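PDB 6D1P: glycosyl hydrolases family 2, sugar binding domain protein from Bacteroides uniformis str. 3978 T3 ii, which probably hydrolyses O-glycosidic bonds as a beta-glucuronidase of glycoside hydrolase family 2 from a human gut bacterium. Local coordinates for residues 514-522 and 589-598; 789-797 and 804-812. All coordinates share one frame; numbering follows the deposited sequence.

Interaction 1: 514-522 and 589-598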
loop_
_atom_site.group_PDB
_atom_site.type_symbol
_atom_site.label_atom_id
_atom_site.label_comp_id
_atom_site.label_asym_id
_atom_site.label_seq_id
_atom_site.Cartn_x
_atom_site.Cartn_y
_atom_site.Cartn_z
ATOM N N GLY A 514 34.291 -6.490 5.921
ATOM C CA GLY A 514 33.907 -5.633 7.026
ATOM C C GLY A 514 32.909 -6.339 7.921
ATOM O O GLY A 514 33.122 -7.505 8.281
ATOM N N GLY A 515 31.801 -5.676 8.242
ATOM C CA GLY A 515 30.767 -6.290 9.050
ATOM C C GLY A 515 29.853 -5.252 9.665
ATOM O O GLY A 515 30.097 -4.043 9.590
ATOM N N ASP A 516 28.769 -5.752 10.267
ATOM C CA ASP A 516 27.732 -4.891 10.815
ATOM C C ASP A 516 28.138 -4.345 12.174
ATOM O O ASP A 516 28.780 -5.030 12.980
ATOM C CB ASP A 516 26.400 -5.647 10.966
ATOM C CG ASP A 516 25.779 -6.047 9.621
ATOM O OD1 ASP A 516 24.907 -5.311 9.114
ATOM O OD2 ASP A 516 26.170 -7.099 9.053
ATOM N N SER A 517 27.726 -3.109 12.443
ATOM C CA SER A 517 27.786 -2.598 13.800
ATOM C C SER A 517 26.576 -1.704 14.044
ATOM O O SER A 517 26.274 -0.816 13.247
ATOM C CB SER A 517 29.099 -1.843 14.075
ATOM O OG SER A 517 29.288 -0.754 13.201
ATOM N N HIS A 518 25.893 -1.974 15.137
ATOM C CA HIS A 518 24.775 -1.191 15.644
ATOM C C HIS A 518 25.360 0.084 16.229
ATOM O O HIS A 518 25.976 0.052 17.299
ATOM C CB HIS A 518 24.052 -2.017 16.701
ATOM C CG HIS A 518 22.691 -1.526 17.075
ATOM N ND1 HIS A 518 21.825 -0.950 16.171
ATOM C CD2 HIS A 518 22.011 -1.616 18.245
ATOM C CE1 HIS A 518 20.685 -0.669 16.781
ATOM N NE2 HIS A 518 20.773 -1.064 18.038
ATOM N N ALA A 519 25.223 1.196 15.506
ATOM C CA ALA A 519 25.729 2.471 15.996
ATOM C C ALA A 519 25.323 2.692 17.450
ATOM O O ALA A 519 24.156 2.496 17.830
ATOM C CB ALA A 519 25.216 3.614 15.121
ATOM N N GLY A 520 26.320 3.025 18.274
ATOM C CA GLY A 520 26.131 3.308 19.686
ATOM C C GLY A 520 26.137 2.111 20.610
ATOM O O GLY A 520 25.960 2.288 21.820
ATOM N N ARG A 521 26.305 0.895 20.092
ATOM C CA ARG A 521 26.501 -0.280 20.939
ATOM C C ARG A 521 28.004 -0.550 21.082
ATOM O O ARG A 521 28.732 -0.516 20.087
ATOM C CB ARG A 521 25.779 -1.493 20.351
ATOM C CG ARG A 521 26.073 -2.796 21.065
ATOM C CD ARG A 521 25.392 -3.948 20.347
ATOM N NE ARG A 521 23.953 -3.946 20.599
ATOM C CZ ARG A 521 23.068 -4.631 19.872
ATOM N NH1 ARG A 521 23.476 -5.365 18.838
ATOM N NH2 ARG A 521 21.768 -4.574 20.166
ATOM N N HIS A 522 28.461 -0.807 22.317
ATOM C CA HIS A 522 29.869 -1.089 22.594
ATOM C C HIS A 522 29.972 -2.270 23.555
ATOM O O HIS A 522 28.965 -2.826 24.008
ATOM C CB HIS A 522 30.589 0.147 23.155
ATOM C CG HIS A 522 30.337 1.384 22.362
ATOM N ND1 HIS A 522 31.096 1.730 21.266
ATOM C CD2 HIS A 522 29.367 2.327 22.466
ATOM C CE1 HIS A 522 30.624 2.851 20.746
ATOM N NE2 HIS A 522 29.578 3.236 21.458
ATOM N N ASN A 589 17.127 -7.145 11.685
ATOM C CA ASN A 589 18.391 -6.522 12.063
ATOM C C ASN A 589 18.163 -5.562 13.227
ATOM O O ASN A 589 17.053 -5.046 13.403
ATOM C CB ASN A 589 19.008 -5.758 10.896
ATOM C CG ASN A 589 20.024 -6.584 10.138
ATOM O OD1 ASN A 589 20.143 -7.785 10.363
ATOM N ND2 ASN A 589 20.760 -5.945 9.231
ATOM N N PRO A 590 19.187 -5.315 14.044
ATOM C CA PRO A 590 19.021 -4.358 15.155
ATOM C C PRO A 590 18.334 -3.059 14.751
ATOM O O PRO A 590 17.554 -2.515 15.534
ATOM C CB PRO A 590 20.470 -4.129 15.621
ATOM C CG PRO A 590 21.165 -5.378 15.277
ATOM C CD PRO A 590 20.552 -5.874 13.992
ATOM N N ILE A 591 18.608 -2.534 13.562
ATOM C CA ILE A 591 17.721 -1.574 12.914
ATOM C C ILE A 591 16.981 -2.320 11.804
ATOM O O ILE A 591 17.616 -2.728 10.814
ATOM C CB ILE A 591 18.479 -0.355 12.380
ATOM C CG1 ILE A 591 19.105 0.416 13.553
ATOM C CG2 ILE A 591 17.500 0.572 11.630
ATOM C CD1 ILE A 591 19.921 1.616 13.137
ATOM N N PRO A 592 15.683 -2.572 11.945
ATOM C CA PRO A 592 14.984 -3.424 10.976
ATOM C C PRO A 592 15.164 -2.919 9.555
ATOM O O PRO A 592 15.162 -1.713 9.298
ATOM C CB PRO A 592 13.528 -3.342 11.437
ATOM C CG PRO A 592 13.633 -3.121 12.919
ATOM C CD PRO A 592 14.814 -2.200 13.077
ATOM N N TYR A 593 15.399 -3.850 8.637
ATOM C CA TYR A 593 15.536 -3.531 7.218
ATOM C C TYR A 593 16.717 -2.589 6.905
ATOM O O TYR A 593 16.739 -1.934 5.845
ATOM C CB TYR A 593 14.225 -2.946 6.680
ATOM C CG TYR A 593 13.055 -3.915 6.738
ATOM C CD1 TYR A 593 13.027 -5.041 5.912
ATOM C CD2 TYR A 593 11.974 -3.702 7.603
ATOM C CE1 TYR A 593 11.954 -5.940 5.935
ATOM C CE2 TYR A 593 10.880 -4.603 7.638
ATOM C CZ TYR A 593 10.890 -5.719 6.792
ATOM O OH TYR A 593 9.845 -6.614 6.796
ATOM N N VAL A 594 17.723 -2.505 7.773
ATOM C CA VAL A 594 18.916 -1.716 7.478
ATOM C C VAL A 594 20.130 -2.633 7.522
ATOM O O VAL A 594 20.336 -3.367 8.494
ATOM C CB VAL A 594 19.074 -0.516 8.423
ATOM C CG1 VAL A 594 20.438 0.175 8.194
ATOM C CG2 VAL A 594 17.972 0.467 8.141
ATOM N N ASN A 595 20.880 -2.651 6.435
ATOM C CA ASN A 595 22.192 -3.288 6.437
ATOM C C ASN A 595 23.128 -2.358 7.202
ATOM O O ASN A 595 23.345 -1.217 6.786
ATOM C CB ASN A 595 22.627 -3.526 4.997
ATOM C CG ASN A 595 23.978 -4.222 4.884
ATOM O OD1 ASN A 595 24.980 -3.802 5.478
ATOM N ND2 ASN A 595 24.009 -5.297 4.102
ATOM N N GLN A 596 23.611 -2.793 8.366
ATOM C CA GLN A 596 24.382 -1.924 9.253
ATOM C C GLN A 596 25.902 -2.095 9.101
ATOM O O GLN A 596 26.652 -1.916 10.067
ATOM C CB GLN A 596 23.936 -2.151 10.695
ATOM C CG GLN A 596 22.416 -1.822 10.841
ATOM C CD GLN A 596 21.845 -2.140 12.223
ATOM O OE1 GLN A 596 21.185 -3.172 12.418
ATOM N NE2 GLN A 596 22.083 -1.254 13.180
ATOM N N LYS A 597 26.387 -2.395 7.895
ATOM C CA LYS A 597 27.823 -2.509 7.672
ATOM C C LYS A 597 28.487 -1.183 7.307
ATOM O O LYS A 597 29.648 -1.189 6.879
ATOM C CB LYS A 597 28.099 -3.535 6.586
ATOM C CG LYS A 597 27.830 -4.963 7.008
ATOM C CD LYS A 597 28.063 -5.915 5.813
ATOM C CE LYS A 597 27.803 -7.366 6.195
ATOM N NZ LYS A 597 26.358 -7.681 6.408
ATOM N N GLY A 598 27.785 -0.057 7.447
ATOM C CA GLY A 598 28.396 1.222 7.165
ATOM C C GLY A 598 29.369 1.635 8.255
ATOM O O GLY A 598 29.361 1.111 9.367
HETATM O O HOH W 1 31.734 -3.267 7.148
HETATM O O HOH W 2 30.125 -1.400 10.757
HETATM O O HOH W 3 23.058 -6.560 7.484
HETATM O O HOH W 4 23.989 1.089 12.753
#
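Lys597 NZ reaches Asp516 OD2 at 2.7 Å in a salt bridge. The ammonium comes to the syn side of the carboxylate, 23° out of its plane. It also bonds to the Tyr487 hydroxyl. The lysine chain is extended and bends only at its last torsion (chi4 71°), which turns NZ onto the carboxylate. Asp516 OD1 takes a weak bond from Gln596 N at 2.9 Å. A water that Asn589 ND2 also holds donates a second bond to it. Ser517 N donates to Gln596 O at 2.9 Å and ties the two backbones.

Both loops belong to the TIM barrel domain, and 514-522 follows barrel strand 510-511. Asn595 and Lys597 match the Asn-X-Lys motif that in related beta-glucuronidases recognises the glucuronate carboxylate, so they probably do so here. An Asx turn, Lys597 N to Asn595 OD1, links the pair, and Asn595 ND2 bonds to Asp183 OD2.

Further along, Gln596 NE2 donates to His518 ND1 at 3.0 Å. Ring and amide planes stand 85° apart. Gln596 OE1 accepts from Ile591 N, which stands above the carbonyl plane; the two bonds together probably limit how the amide can turn. Pro590 CB lies over the imidazole face, 3.6 Å from its centroid, as a CH-pi contact. Ile591 CG1 meets the ring edge, and His518 NE2 bonds to Gln776 O. With an alanine at His518, Gln596 NE2 would probably lose its imidazole acceptor and Pro590 its ring face.

Interaction 2: 789-797 and 804-812; sequences QHAPVVVSA and LKTALISVS
Val795 and Ile809 face each other as a hydrogen-bonded antiparallel pair. Both of their N to O bonds measure 3.0 Å, and Val795 CB rests on Ile809 CG2. Val793 with Val811 and Ala797 with Ala807 are paired in the same way. Ala797 N to Ala807 O and Ala807 N to Ala797 O are 2.8 Å each, while Val793 N to Val811 O is longer at 3.3 Å.

The side chains of these six residues share one face of the sheet. There Val795 CG2 meets Val811 CG2 at 4.2 Å, the two side chains crossing at a slant. With Ile809 CG1 anti to the backbone N (chi1 -178°), that arm leads away from 789-797 and leaves the CG2 branch to meet Val795. Strands 718-723 and 730-738 cover this face, through Leu721, Ile731 and Ala735 among others.

The other face is more open to solvent at Leu808 and Ser810, while Val794 and Ser796 are buried. Leu808 CD2 folds back onto Ser796 CB at 3.5 Å, and its CB touches Val794 CG1 at 4.1 Å. The second subunit packs here: its Leu808 and Val794 lie on Val794 and Leu808 of this chain, and its Thr757 O bonds to Ser796 OG.

Near the chain end, Ala791 CB reaches Val811 O, and a cis peptide bond precedes Pro792. The strands form an antiparallel beta hairpin, its second strand outermost in the chain's own sheet, consistent with a beta sandwich.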
loop_
_atom_site.group_PDB
_atom_site.type_symbol
_atom_site.label_atom_id
_atom_site.label_comp_id
_atom_site.label_asym_id
_atom_site.label_seq_id
_atom_site.Cartn_x
_atom_site.Cartn_y
_atom_site.Cartn_z
ATOM N N GLN A 789 7.379 20.979 17.255
ATOM C CA GLN A 789 6.102 21.602 16.906
ATOM C C GLN A 789 4.908 20.811 17.432
ATOM O O GLN A 789 3.930 21.396 17.914
ATOM C CB GLN A 789 5.992 21.757 15.386
ATOM C CG GLN A 789 6.912 22.811 14.772
ATOM C CD GLN A 789 7.109 22.597 13.273
ATOM O OE1 GLN A 789 7.927 21.771 12.858
ATOM N NE2 GLN A 789 6.346 23.328 12.456
ATOM N N HIS A 790 4.964 19.482 17.345
ATOM C CA HIS A 790 3.825 18.653 17.723
ATOM C C HIS A 790 3.624 18.558 19.229
ATOM O O HIS A 790 2.549 18.134 19.668
ATOM C CB HIS A 790 3.975 17.247 17.145
ATOM C CG HIS A 790 3.883 17.186 15.650
ATOM N ND1 HIS A 790 2.814 16.609 14.994
ATOM C CD2 HIS A 790 4.733 17.607 14.684
ATOM C CE1 HIS A 790 3.011 16.679 13.689
ATOM N NE2 HIS A 790 4.167 17.281 13.475
ATOM N N ALA A 791 4.619 18.940 20.024
ATOM C CA ALA A 791 4.475 18.884 21.471
ATOM C C ALA A 791 3.448 19.917 21.935
ATOM O O ALA A 791 3.283 20.965 21.302
ATOM C CB ALA A 791 5.824 19.130 22.156
ATOM N N PRO A 792 2.740 19.647 23.049
ATOM C CA PRO A 792 2.869 18.472 23.924
ATOM C C PRO A 792 2.244 17.182 23.367
ATOM O O PRO A 792 1.215 17.244 22.689
ATOM C CB PRO A 792 2.122 18.910 25.187
ATOM C CG PRO A 792 1.033 19.758 24.658
ATOM C CD PRO A 792 1.679 20.553 23.536
ATOM N N VAL A 793 2.879 16.042 23.664
ATOM C CA VAL A 793 2.382 14.704 23.366
ATOM C C VAL A 793 2.796 13.785 24.512
ATOM O O VAL A 793 3.483 14.193 25.452
ATOM C CB VAL A 793 2.927 14.152 22.028
ATOM C CG1 VAL A 793 2.485 15.000 20.861
ATOM C CG2 VAL A 793 4.458 14.077 22.081
ATOM N N VAL A 794 2.396 12.528 24.423
ATOM C CA VAL A 794 2.881 11.498 25.331
ATOM C C VAL A 794 3.521 10.406 24.489
ATOM O O VAL A 794 2.874 9.860 23.584
ATOM C CB VAL A 794 1.764 10.923 26.209
ATOM C CG1 VAL A 794 2.310 9.773 27.030
ATOM C CG2 VAL A 794 1.190 12.007 27.126
ATOM N N VAL A 795 4.801 10.096 24.779
ATOM C CA VAL A 795 5.552 9.020 24.131
ATOM C C VAL A 795 5.517 7.765 25.002
ATOM O O VAL A 795 5.653 7.835 26.233
ATOM C CB VAL A 795 7.003 9.457 23.858
ATOM C CG1 VAL A 795 7.847 8.279 23.341
ATOM C CG2 VAL A 795 7.020 10.627 22.872
ATOM N N SER A 796 5.340 6.610 24.364
ATOM C CA SER A 796 5.391 5.323 25.042
ATOM C C SER A 796 6.594 4.504 24.572
ATOM O O SER A 796 7.005 4.586 23.410
ATOM C CB SER A 796 4.100 4.528 24.794
ATOM O OG SER A 796 3.973 4.174 23.429
ATOM N N ALA A 797 7.137 3.685 25.471
ATOM C CA ALA A 797 8.199 2.746 25.115
ATOM C C ALA A 797 7.883 1.382 25.705
ATOM O O ALA A 797 7.535 1.278 26.886
ATOM C CB ALA A 797 9.583 3.219 25.597
ATOM N N LEU A 804 8.050 -6.525 29.764
ATOM C CA LEU A 804 8.117 -5.407 30.687
ATOM C C LEU A 804 6.867 -4.552 30.530
ATOM O O LEU A 804 6.188 -4.600 29.506
ATOM C CB LEU A 804 9.371 -4.563 30.437
ATOM C CG LEU A 804 10.695 -5.291 30.185
ATOM C CD1 LEU A 804 11.838 -4.297 29.912
ATOM C CD2 LEU A 804 11.039 -6.187 31.363
ATOM N N LYS A 805 6.569 -3.764 31.559
ATOM C CA LYS A 805 5.436 -2.857 31.511
ATOM C C LYS A 805 5.815 -1.613 30.723
ATOM O O LYS A 805 6.931 -1.100 30.849
ATOM C CB LYS A 805 4.985 -2.476 32.924
ATOM C CG LYS A 805 4.342 -3.624 33.732
ATOM C CD LYS A 805 2.831 -3.730 33.485
ATOM C CE LYS A 805 2.290 -5.157 33.698
ATOM N NZ LYS A 805 1.548 -5.688 32.490
ATOM N N THR A 806 4.888 -1.150 29.892
ATOM C CA THR A 806 5.128 -0.011 29.013
ATOM C C THR A 806 5.454 1.223 29.835
ATOM O O THR A 806 4.877 1.438 30.896
ATOM C CB THR A 806 3.882 0.248 28.142
ATOM O OG1 THR A 806 3.753 -0.788 27.165
ATOM C CG2 THR A 806 3.942 1.590 27.443
ATOM N N ALA A 807 6.385 2.034 29.345
ATOM C CA ALA A 807 6.721 3.295 29.983
ATOM C C ALA A 807 6.127 4.461 29.193
ATOM O O ALA A 807 5.972 4.379 27.971
ATOM C CB ALA A 807 8.248 3.456 30.093
ATOM N N LEU A 808 5.846 5.569 29.900
ATOM C CA LEU A 808 5.293 6.785 29.309
ATOM C C LEU A 808 6.043 8.013 29.797
ATOM O O LEU A 808 6.471 8.078 30.947
ATOM C CB LEU A 808 3.812 6.992 29.668
ATOM C CG LEU A 808 2.836 5.871 29.339
ATOM C CD1 LEU A 808 1.505 6.227 29.930
ATOM C CD2 LEU A 808 2.753 5.686 27.827
ATOM N N ILE A 809 6.126 9.020 28.934
ATOM C CA ILE A 809 6.657 10.318 29.318
ATOM C C ILE A 809 5.892 11.398 28.569
ATOM O O ILE A 809 5.610 11.266 27.375
ATOM C CB ILE A 809 8.168 10.397 29.039
ATOM C CG1 ILE A 809 8.752 11.738 29.488
ATOM C CG2 ILE A 809 8.459 10.152 27.568
ATOM C CD1 ILE A 809 10.311 11.736 29.444
ATOM N N SER A 810 5.553 12.469 29.279
ATOM C CA SER A 810 4.930 13.633 28.674
ATOM C C SER A 810 6.016 14.569 28.187
ATOM O O SER A 810 6.995 14.822 28.894
ATOM C CB SER A 810 4.020 14.348 29.680
ATOM O OG SER A 810 3.239 13.392 30.380
ATOM N N VAL A 811 5.848 15.080 26.977
ATOM C CA VAL A 811 6.861 15.886 26.316
ATOM C C VAL A 811 6.271 17.273 26.096
ATOM O O VAL A 811 5.360 17.445 25.275
ATOM C CB VAL A 811 7.314 15.246 24.995
ATOM C CG1 VAL A 811 8.284 16.136 24.268
ATOM C CG2 VAL A 811 7.943 13.899 25.268
ATOM N N SER A 812 6.792 18.259 26.829
ATOM C CA SER A 812 6.320 19.649 26.805
ATOM C C SER A 812 6.290 20.285 25.414
ATOM O O SER A 812 7.304 20.820 24.946
ATOM C CB SER A 812 7.209 20.494 27.721
ATOM O OG SER A 812 8.584 20.198 27.485
#

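The two interactions do not touch. Their centres are 26 Å apart and their nearest atoms about 14 Å. The sheet of strands 774-776, 751-756, 793-799 and 807-811 relates them. Interaction 2 pairs its last two strands. Interaction 1 meets the strand at the opposite edge, since Pro590 packs on Gln776 and Ile591 on Ile775. The C-terminal sheet therefore leans on the barrel loops through one edge. Interaction 1 holds the Asn-X-Lys residues, so it probably borders the glucuronate pocket. The side chain of Asn595 is about 5 Å from a bound glycerol, probably from the crystallisation liquor. Gly598 N bonds to Asp580, a sodium ligand. Interaction 2, 35 Å from the chain centre, instead helps form the subunit interface.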